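Local coordinates for protein diaminopimelate decarboxylase (Psychromonas ingrahamii, PDB 4XG1) that probably catalyses the pyridoxal-phosphate-dependent decarboxylation of meso-diaminopimelate to L-lysine, the last step of the lysine pathway, at residues A62-A67 with G377-S382; G202-E207 with L241-D246; P275-M280 with T373-S378. All coordinates share one frame; numbering follows the deposited sequence.

Interaction 1 (A62-A67 with G377-S382)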
loop_
_atom_site.group_PDB
_atom_site.type_symbol
_atom_site.label_atom_id
_atom_site.label_comp_id
_atom_site.label_asym_id
_atom_site.label_seq_id
_atom_site.Cartn_x
_atom_site.Cartn_y
_atom_site.Cartn_z
ATOM N N ALA B 62 9.237 -6.674 7.368
ATOM C CA ALA B 62 8.074 -6.907 8.241
ATOM C C ALA B 62 7.738 -5.679 9.057
ATOM O O ALA B 62 6.583 -5.404 9.360
ATOM C CB ALA B 62 8.346 -8.057 9.181
ATOM N N ASN B 63 8.780 -4.970 9.434
ATOM C CA ASN B 63 8.671 -3.770 10.257
ATOM C C ASN B 63 10.055 -3.174 10.289
ATOM O O ASN B 63 10.967 -3.773 10.857
ATOM C CB ASN B 63 8.218 -4.116 11.671
ATOM C CG ASN B 63 7.863 -2.905 12.455
ATOM O OD1 ASN B 63 8.647 -1.986 12.497
ATOM N ND2 ASN B 63 6.648 -2.845 13.018
ATOM N N SER B 64 10.201 -2.014 9.683
ATOM C CA SER B 64 11.501 -1.435 9.443
ATOM C C SER B 64 11.756 -0.223 10.325
ATOM O O SER B 64 12.736 0.518 10.126
ATOM C CB SER B 64 11.588 -1.019 7.963
ATOM O OG SER B 64 10.978 -1.995 7.154
ATOM N N ASN B 65 10.908 -0.028 11.311
ATOM C CA ASN B 65 11.083 1.107 12.182
ATOM C C ASN B 65 12.469 1.112 12.850
ATOM O O ASN B 65 12.926 0.081 13.297
ATOM C CB ASN B 65 10.015 1.106 13.235
ATOM C CG ASN B 65 10.160 2.270 14.190
ATOM O OD1 ASN B 65 10.854 2.169 15.206
ATOM N ND2 ASN B 65 9.549 3.384 13.860
ATOM N N LEU B 66 13.100 2.288 12.935
ATOM C CA LEU B 66 14.461 2.394 13.447
ATOM C C LEU B 66 14.616 1.848 14.905
ATOM O O LEU B 66 15.586 1.211 15.208
ATOM C CB LEU B 66 14.944 3.818 13.416
ATOM C CG LEU B 66 15.094 4.489 12.071
ATOM C CD1 LEU B 66 15.768 5.842 12.269
ATOM C CD2 LEU B 66 15.881 3.682 11.117
ATOM N N ALA B 67 13.661 2.108 15.760
ATOM C CA ALA B 67 13.727 1.668 17.121
ATOM C C ALA B 67 13.640 0.173 17.142
ATOM O O ALA B 67 14.322 -0.464 17.911
ATOM C CB ALA B 67 12.599 2.261 17.965
ATOM N N GLY B 377 2.321 -4.203 8.614
ATOM C CA GLY B 377 1.316 -3.222 9.022
ATOM C C GLY B 377 1.730 -1.855 8.529
ATOM O O GLY B 377 1.351 -1.422 7.405
ATOM N N SER B 378 2.547 -1.178 9.321
ATOM C CA SER B 378 3.017 0.120 8.919
ATOM C C SER B 378 3.874 0.055 7.688
ATOM O O SER B 378 3.896 1.020 6.936
ATOM C CB SER B 378 3.834 0.771 10.007
ATOM O OG SER B 378 4.895 -0.077 10.293
ATOM N N THR B 379 4.568 -1.048 7.451
ATOM C CA THR B 379 5.420 -1.130 6.270
ATOM C C THR B 379 4.655 -1.067 4.969
ATOM O O THR B 379 5.222 -0.706 3.949
ATOM C CB THR B 379 6.343 -2.365 6.234
ATOM O OG1 THR B 379 5.612 -3.581 6.358
ATOM C CG2 THR B 379 7.341 -2.259 7.292
ATOM N N MET B 380 3.391 -1.451 5.003
ATOM C CA MET B 380 2.593 -1.399 3.801
ATOM C C MET B 380 1.673 -0.187 3.807
ATOM O O MET B 380 0.807 -0.107 2.929
ATOM C CB MET B 380 1.772 -2.675 3.608
ATOM C CG MET B 380 2.613 -3.923 3.692
ATOM S SD MET B 380 1.728 -5.382 3.145
ATOM C CE MET B 380 1.640 -5.145 1.389
ATOM N N SER B 381 1.839 0.739 4.741
ATOM C CA SER B 381 0.935 1.861 4.839
ATOM C C SER B 381 1.220 2.919 3.836
ATOM O O SER B 381 2.336 3.042 3.317
ATOM C CB SER B 381 0.990 2.496 6.195
ATOM O OG SER B 381 2.273 3.086 6.384
ATOM N N SER B 382 0.185 3.689 3.536
ATOM C CA SER B 382 0.253 4.720 2.505
ATOM C C SER B 382 -0.495 5.941 2.958
ATOM O O SER B 382 -0.969 5.976 4.086
ATOM C CB SER B 382 -0.358 4.221 1.212
ATOM O OG SER B 382 -1.777 4.206 1.298
HETATM O O HOH W 1 4.872 -3.386 9.789
HETATM O O HOH W 2 7.807 0.060 10.068
#
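A62 meets the second segment through its carbonyl, which faces G377 and T379. It follows K61, the predicted cofactor-attachment lysine (not linked to pyridoxal phosphate here), and opens the run from barrel strand 54-59 into helix 66-74. A water donates to A62 O at 2.7 Å and accepts from G377 N at 2.9 Å; a weak bond from T379 N adds to these, and A62 O also accepts from Y376 N. At N63 the contact becomes apolar: T379 CG2 lies 3.6 Å from N63 CA. The side-chain oxygen of N63 turns back, and N65 N donates to N63 OD1 (3.2 Å, 161°) to close an Asx turn, while ND2 is bonded to G374 O. S64 brings its hydroxyl, bonded to V60 O, against the same methyl, OG to T379 CG2 3.6 Å. A second water accepts from S64 N and lies 2.9 Å from S378 OG. N65 caps helix 66-74 through OD1, which accepts from A67 N. With chi1 at 56°, T379 places CG2 anti to its carbonyl carbon, against N63 CA and S64 OG, and OG1 bonds K61 O. An alanine here would probably leave K61 O without that mate and open a gap beside N63 and S64. One methyl and two waters join the loop entering helix 66-74 to the 3-10 turn 378-380, consistent with a spacing set partly by bound water.

Interaction 2 (G202-E207 with L241-D246). With TME (propane), chain Q; LLP ((2S)-2-amino-6-[[3-hydroxy-2-methyl-5-(phosphonooxymethyl)pyridin-4-yl]methylideneamino]hexanoic acid), chain T.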
loop_
_atom_site.group_PDB
_atom_site.type_symbol
_atom_site.label_atom_id
_atom_site.label_comp_id
_atom_site.label_asym_id
_atom_site.label_seq_id
_atom_site.Cartn_x
_atom_site.Cartn_y
_atom_site.Cartn_z
ATOM N N GLY B 202 7.934 -19.685 1.379
ATOM C CA GLY B 202 6.686 -18.989 1.421
ATOM C C GLY B 202 6.548 -18.261 2.730
ATOM O O GLY B 202 7.498 -18.144 3.483
ATOM N N SER B 203 5.328 -17.806 3.024
ATOM C CA SER B 203 5.069 -17.068 4.260
ATOM C C SER B 203 3.792 -17.538 4.894
ATOM O O SER B 203 2.956 -18.153 4.241
ATOM C CB SER B 203 5.017 -15.568 3.977
ATOM O OG SER B 203 5.126 -14.825 5.172
ATOM N N GLN B 204 3.669 -17.259 6.180
ATOM C CA GLN B 204 2.539 -17.768 6.986
ATOM C C GLN B 204 2.351 -19.283 6.800
ATOM O O GLN B 204 1.244 -19.752 6.555
ATOM C CB GLN B 204 1.258 -16.964 6.644
ATOM C CG GLN B 204 0.025 -17.211 7.493
ATOM C CD GLN B 204 0.302 -17.130 9.000
ATOM O OE1 GLN B 204 1.306 -16.560 9.433
ATOM N NE2 GLN B 204 -0.624 -17.655 9.801
ATOM N N LEU B 205 3.447 -20.040 6.883
ATOM C CA LEU B 205 3.357 -21.485 6.832
ATOM C C LEU B 205 3.101 -22.014 8.246
ATOM O O LEU B 205 3.727 -21.563 9.195
ATOM C CB LEU B 205 4.624 -22.101 6.240
ATOM C CG LEU B 205 4.977 -21.583 4.846
ATOM C CD1 LEU B 205 6.156 -22.319 4.272
ATOM C CD2 LEU B 205 3.785 -21.684 3.889
ATOM N N THR B 206 2.157 -22.941 8.370
ATOM C CA THR B 206 1.685 -23.431 9.686
ATOM C C THR B 206 2.091 -24.874 10.019
ATOM O O THR B 206 1.568 -25.447 10.962
ATOM C CB THR B 206 0.153 -23.297 9.794
ATOM O OG1 THR B 206 -0.457 -23.991 8.714
ATOM C CG2 THR B 206 -0.297 -21.793 9.746
ATOM N N GLU B 207 3.014 -25.434 9.242
ATOM C CA GLU B 207 3.521 -26.811 9.389
ATOM C C GLU B 207 5.053 -26.792 9.350
ATOM O O GLU B 207 5.641 -26.010 8.587
ATOM C CB GLU B 207 3.035 -27.674 8.214
ATOM C CG GLU B 207 1.516 -27.814 8.111
ATOM C CD GLU B 207 1.099 -29.248 8.366
ATOM O OE1 GLU B 207 1.328 -30.121 7.469
ATOM O OE2 GLU B 207 0.566 -29.494 9.474
ATOM N N LEU B 241 7.823 -18.882 8.736
ATOM C CA LEU B 241 7.134 -19.510 9.825
ATOM C C LEU B 241 5.920 -18.641 10.203
ATOM O O LEU B 241 6.057 -17.410 10.440
ATOM C CB LEU B 241 8.066 -19.695 11.036
ATOM C CG LEU B 241 7.413 -20.322 12.279
ATOM C CD1 LEU B 241 6.920 -21.736 11.993
ATOM C CD2 LEU B 241 8.393 -20.345 13.443
ATOM N N GLY B 242 4.759 -19.285 10.272
ATOM C CA GLY B 242 3.525 -18.574 10.469
ATOM C C GLY B 242 3.195 -18.257 11.908
ATOM O O GLY B 242 3.940 -18.636 12.812
ATOM N N VAL B 243 2.114 -17.507 12.121
ATOM C CA VAL B 243 1.694 -17.136 13.447
ATOM C C VAL B 243 0.203 -17.336 13.586
ATOM O O VAL B 243 -0.504 -17.447 12.583
ATOM C CB VAL B 243 2.023 -15.669 13.804
ATOM C CG1 VAL B 243 3.510 -15.417 13.755
ATOM C CG2 VAL B 243 1.282 -14.684 12.906
ATOM N N PRO B 244 -0.289 -17.348 14.833
ATOM C CA PRO B 244 -1.742 -17.376 15.089
ATOM C C PRO B 244 -2.398 -16.018 14.936
ATOM O O PRO B 244 -2.104 -15.095 15.721
ATOM C CB PRO B 244 -1.840 -17.852 16.555
ATOM C CG PRO B 244 -0.549 -17.438 17.187
ATOM C CD PRO B 244 0.491 -17.566 16.081
ATOM N N TYR B 245 -3.238 -15.885 13.903
ATOM C CA TYR B 245 -4.049 -14.692 13.677
ATOM C C TYR B 245 -5.460 -14.899 14.233
ATOM O O TYR B 245 -5.983 -14.043 14.944
ATOM C CB TYR B 245 -4.129 -14.360 12.160
ATOM C CG TYR B 245 -2.883 -13.692 11.606
ATOM C CD1 TYR B 245 -2.613 -12.348 11.876
ATOM C CD2 TYR B 245 -1.967 -14.405 10.822
ATOM C CE1 TYR B 245 -1.467 -11.743 11.391
ATOM C CE2 TYR B 245 -0.813 -13.794 10.336
ATOM C CZ TYR B 245 -0.581 -12.462 10.627
ATOM O OH TYR B 245 0.524 -11.837 10.132
ATOM N N ASP B 246 -6.071 -16.014 13.826
ATOM C CA ASP B 246 -7.423 -16.432 14.208
ATOM C C ASP B 246 -7.305 -17.725 15.037
ATOM O O ASP B 246 -7.088 -17.671 16.254
ATOM C CB ASP B 246 -8.263 -16.633 12.934
ATOM C CG ASP B 246 -9.752 -16.941 13.217
ATOM O OD1 ASP B 246 -10.158 -17.061 14.396
ATOM O OD2 ASP B 246 -10.546 -17.014 12.243
HETATM C C1 TME Q . 3.821 -31.278 9.798
HETATM C C2 TME Q . 4.751 -30.631 10.826
HETATM C C3 TME Q . 4.057 -29.640 11.795
HETATM N N1 LLP T . 13.052 -13.740 3.418
HETATM C C2 LLP T . 12.624 -13.469 2.180
HETATM C "C2'" LLP T . 13.569 -13.647 1.020
HETATM C C3 LLP T . 11.241 -12.981 2.016
HETATM O O3 LLP T . 10.751 -12.721 0.783
HETATM C C4 LLP T . 10.384 -12.835 3.198
HETATM C "C4'" LLP T . 8.959 -12.382 3.131
HETATM C C5 LLP T . 10.973 -13.169 4.510
HETATM C C6 LLP T . 12.295 -13.589 4.539
HETATM C "C5'" LLP T . 10.211 -13.042 5.801
HETATM O OP4 LLP T . 9.090 -13.833 5.844
HETATM P P LLP T . 8.141 -13.953 7.129
HETATM O OP1 LLP T . 7.900 -12.508 7.542
HETATM O OP2 LLP T . 6.921 -14.812 6.721
HETATM O OP3 LLP T . 8.846 -14.863 8.154
HETATM N N LLP T . 2.858 -8.652 2.887
HETATM C CA LLP T . 2.591 -10.104 3.245
HETATM C CB LLP T . 3.860 -10.796 3.729
HETATM C CG LLP T . 4.630 -11.590 2.691
HETATM C CD LLP T . 6.109 -11.274 2.702
HETATM C CE LLP T . 6.871 -12.256 1.793
HETATM N NZ LLP T . 8.348 -12.236 1.825
HETATM C C LLP T . 1.609 -10.145 4.392
HETATM O O LLP T . 1.234 -9.127 4.948
HETATM O OXT LLP T . 1.157 -11.191 4.828
HETATM O O HOH W 3 5.211 -16.118 7.977
#
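The phenol ring of Y245 meets the carboxamide of Q204 at its edge: Q204 CD lies in the ring plane, and Q204 OE1 is 3.6 Å from Y245 CE2. The carboxamide is held in orientation by a pair of bonds to V243. Q204 NE2 donates to V243 O at 2.8 Å and 174°, in the plane of both the amide and the acceptor carbonyl, and V243 N returns a bond to Q204 OE1 at 3.0 Å, tilted 22° from the carbonyl plane. The side chain therefore pairs with V243 much as a neighbouring strand would, and the two bonds fix its rotation. CG is anti to the backbone N (chi1 -172°) and the chain bends at chi2, which folds the amide back to V243. These loops follow strands 192-198 and 234-236, adjacent parallel strands of the TIM barrel, and so border the cofactor pocket. G242 N donates to L205 O, with L205 and L241 forming a single beta bridge; a CB on G242 would fall 2.6 Å from L205 O. On the cofactor side, a water accepts from Q204 N, donates to phosphate oxygen OP2 of the lysine-pyridoxal adduct at 2.5 Å, and reaches L241 O weakly. S203 OG also donates to OP2, at a length too short to be trusted. At the far end, E207 OE1 approaches C1 of a bound propane to 3.6 Å.

Interaction 3 (P275-M280 with T373-S378). With LLP ((2S)-2-amino-6-[[3-hydroxy-2-methyl-5-(phosphonooxymethyl)pyridin-4-yl]methylideneamino]hexanoic acid), chain T.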
loop_
_atom_site.group_PDB
_atom_site.type_symbol
_atom_site.label_atom_id
_atom_site.label_comp_id
_atom_site.label_asym_id
_atom_site.label_seq_id
_atom_site.Cartn_x
_atom_site.Cartn_y
_atom_site.Cartn_z
ATOM N N PRO B 275 13.563 -14.816 9.787
ATOM C CA PRO B 275 12.179 -14.627 10.153
ATOM C C PRO B 275 11.740 -13.135 10.195
ATOM O O PRO B 275 12.498 -12.279 10.624
ATOM C CB PRO B 275 12.122 -15.231 11.561
ATOM C CG PRO B 275 13.478 -14.976 12.102
ATOM C CD PRO B 275 14.383 -15.200 10.944
ATOM N N GLY B 276 10.484 -12.874 9.849
ATOM C CA GLY B 276 9.883 -11.543 10.008
ATOM C C GLY B 276 8.616 -11.576 10.827
ATOM O O GLY B 276 8.601 -11.191 12.009
ATOM N N ARG B 277 7.567 -12.104 10.209
ATOM C CA ARG B 277 6.268 -12.239 10.862
ATOM C C ARG B 277 6.327 -12.879 12.255
ATOM O O ARG B 277 5.717 -12.391 13.187
ATOM C CB ARG B 277 5.340 -13.041 9.968
ATOM C CG ARG B 277 3.903 -13.086 10.425
ATOM C CD ARG B 277 3.036 -14.060 9.629
ATOM N NE ARG B 277 3.298 -14.100 8.212
ATOM C CZ ARG B 277 2.725 -13.352 7.274
ATOM N NH1 ARG B 277 1.830 -12.423 7.536
ATOM N NH2 ARG B 277 3.111 -13.527 6.013
ATOM N N ALA B 278 7.061 -13.981 12.384
ATOM C CA ALA B 278 7.083 -14.752 13.625
ATOM C C ALA B 278 7.656 -13.927 14.762
ATOM O O ALA B 278 7.250 -14.069 15.919
ATOM C CB ALA B 278 7.889 -16.002 13.446
ATOM N N ILE B 279 8.541 -13.001 14.422
ATOM C CA ILE B 279 9.038 -12.078 15.436
ATOM C C ILE B 279 8.091 -10.929 15.724
ATOM O O ILE B 279 7.863 -10.597 16.873
ATOM C CB ILE B 279 10.429 -11.558 15.083
ATOM C CG1 ILE B 279 11.412 -12.714 15.165
ATOM C CG2 ILE B 279 10.847 -10.441 16.035
ATOM C CD1 ILE B 279 12.781 -12.369 14.642
ATOM N N MET B 280 7.523 -10.311 14.711
ATOM C CA MET B 280 6.823 -9.013 14.921
ATOM C C MET B 280 5.319 -9.045 14.948
ATOM O O MET B 280 4.714 -8.152 15.534
ATOM C CB MET B 280 7.249 -8.025 13.850
ATOM C CG MET B 280 8.690 -7.585 13.958
ATOM S SD MET B 280 9.073 -6.699 15.465
ATOM C CE MET B 280 7.718 -5.532 15.618
ATOM N N THR B 373 -0.680 -6.816 14.228
ATOM C CA THR B 373 -0.421 -5.861 13.182
ATOM C C THR B 373 1.016 -5.357 13.238
ATOM O O THR B 373 1.361 -4.360 12.624
ATOM C CB THR B 373 -1.369 -4.668 13.269
ATOM O OG1 THR B 373 -1.189 -4.027 14.526
ATOM C CG2 THR B 373 -2.783 -5.086 13.099
ATOM N N GLY B 374 1.872 -6.075 13.945
ATOM C CA GLY B 374 3.263 -5.660 14.053
ATOM C C GLY B 374 4.102 -6.000 12.825
ATOM O O GLY B 374 5.219 -5.490 12.683
ATOM N N ALA B 375 3.587 -6.880 11.966
ATOM C CA ALA B 375 4.272 -7.279 10.754
ATOM C C ALA B 375 3.409 -6.973 9.546
ATOM O O ALA B 375 2.234 -7.280 9.516
ATOM C CB ALA B 375 4.551 -8.752 10.800
ATOM N N TYR B 376 4.010 -6.329 8.558
ATOM C CA TYR B 376 3.308 -5.980 7.335
ATOM C C TYR B 376 2.123 -5.072 7.626
ATOM O O TYR B 376 1.085 -5.135 6.943
ATOM C CB TYR B 376 2.932 -7.248 6.581
ATOM C CG TYR B 376 4.148 -8.123 6.411
ATOM C CD1 TYR B 376 5.158 -7.763 5.524
ATOM C CD2 TYR B 376 4.325 -9.261 7.153
ATOM C CE1 TYR B 376 6.286 -8.547 5.366
ATOM C CE2 TYR B 376 5.478 -10.050 7.019
ATOM C CZ TYR B 376 6.437 -9.679 6.141
ATOM O OH TYR B 376 7.560 -10.412 5.987
ATOM N N GLY B 377 2.321 -4.203 8.614
ATOM C CA GLY B 377 1.316 -3.222 9.022
ATOM C C GLY B 377 1.730 -1.855 8.529
ATOM O O GLY B 377 1.351 -1.422 7.405
ATOM N N SER B 378 2.547 -1.178 9.321
ATOM C CA SER B 378 3.017 0.120 8.919
ATOM C C SER B 378 3.874 0.055 7.688
ATOM O O SER B 378 3.896 1.020 6.936
ATOM C CB SER B 378 3.834 0.771 10.007
ATOM O OG SER B 378 4.895 -0.077 10.293
HETATM N N1 LLP T . 13.052 -13.740 3.418
HETATM C C2 LLP T . 12.624 -13.469 2.180
HETATM C "C2'" LLP T . 13.569 -13.647 1.020
HETATM C C3 LLP T . 11.241 -12.981 2.016
HETATM O O3 LLP T . 10.751 -12.721 0.783
HETATM C C4 LLP T . 10.384 -12.835 3.198
HETATM C "C4'" LLP T . 8.959 -12.382 3.131
HETATM C C5 LLP T . 10.973 -13.169 4.510
HETATM C C6 LLP T . 12.295 -13.589 4.539
HETATM C "C5'" LLP T . 10.211 -13.042 5.801
HETATM O OP4 LLP T . 9.090 -13.833 5.844
HETATM P P LLP T . 8.141 -13.953 7.129
HETATM O OP1 LLP T . 7.900 -12.508 7.542
HETATM O OP2 LLP T . 6.921 -14.812 6.721
HETATM O OP3 LLP T . 8.846 -14.863 8.154
HETATM N N LLP T . 2.858 -8.652 2.887
HETATM C CA LLP T . 2.591 -10.104 3.245
HETATM C CB LLP T . 3.860 -10.796 3.729
HETATM C CG LLP T . 4.630 -11.590 2.691
HETATM C CD LLP T . 6.109 -11.274 2.702
HETATM C CE LLP T . 6.871 -12.256 1.793
HETATM N NZ LLP T . 8.348 -12.236 1.825
HETATM C C LLP T . 1.609 -10.145 4.392
HETATM O O LLP T . 1.234 -9.127 4.948
HETATM O OXT LLP T . 1.157 -11.191 4.828
#
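R277 and Y376 meet around the lysine-pyridoxal adduct, at the phosphate site of this TIM-barrel decarboxylase, where the amino end of helix 277-280 faces the cofactor. R277 N donates to phosphate oxygen OP1 at 2.7 Å and 164°, and Y376 OH reaches the same oxygen at 2.6 Å, with OP1 in the plane of the ring. G276 N, at the N-cap, bonds OP3. The helix end and these N-H groups would probably stabilise the phosphate charge. The adduct's lysine chain crosses the ring: its CB stands 3.5 Å above the centre of one face of Y376. Its carboxylate oxygen OXT lies in the guanidinium plane, bonded by R277 NH1 (3.1 Å) and NH2 (3.3 Å), while Y376 CE2 sits over one face of that guanidinium, offset toward the rim. CG anti to the backbone N (chi1 -171°) and a bend at chi3 carry the group there, and S203 OG bonds its NH2 and Y245 OH its NH1. Behind this shell, A375 CB packs on R277 CA at 3.9 Å and against M280 CB. The outermost link is a CA-H...O contact, G374 CA to M280 O, 3.2 Å with 138° at the hydrogen.

How the interactions relate
All three contacts are largely buried; interaction 2 comes nearest the surface, several residues of 202-207 being partly exposed. Interactions 1 and 3 share G377 and S378, their centres about 9 Å apart, so one loop, 373-382, takes part in both: through solvent bridges and a methyl in interaction 1, through apolar packing in interaction 3. A62 CB, 3.9 Å from G276 C, brings the two into direct touch. Interaction 2 lies wholly among barrel loops and has three direct hydrogen bonds across it as well as one water; it meets interaction 3 at R277, and both touch the adduct, but it does not touch interaction 1. Near the dimer interface, M380 of interaction 1 packs on Y384 of the second subunit.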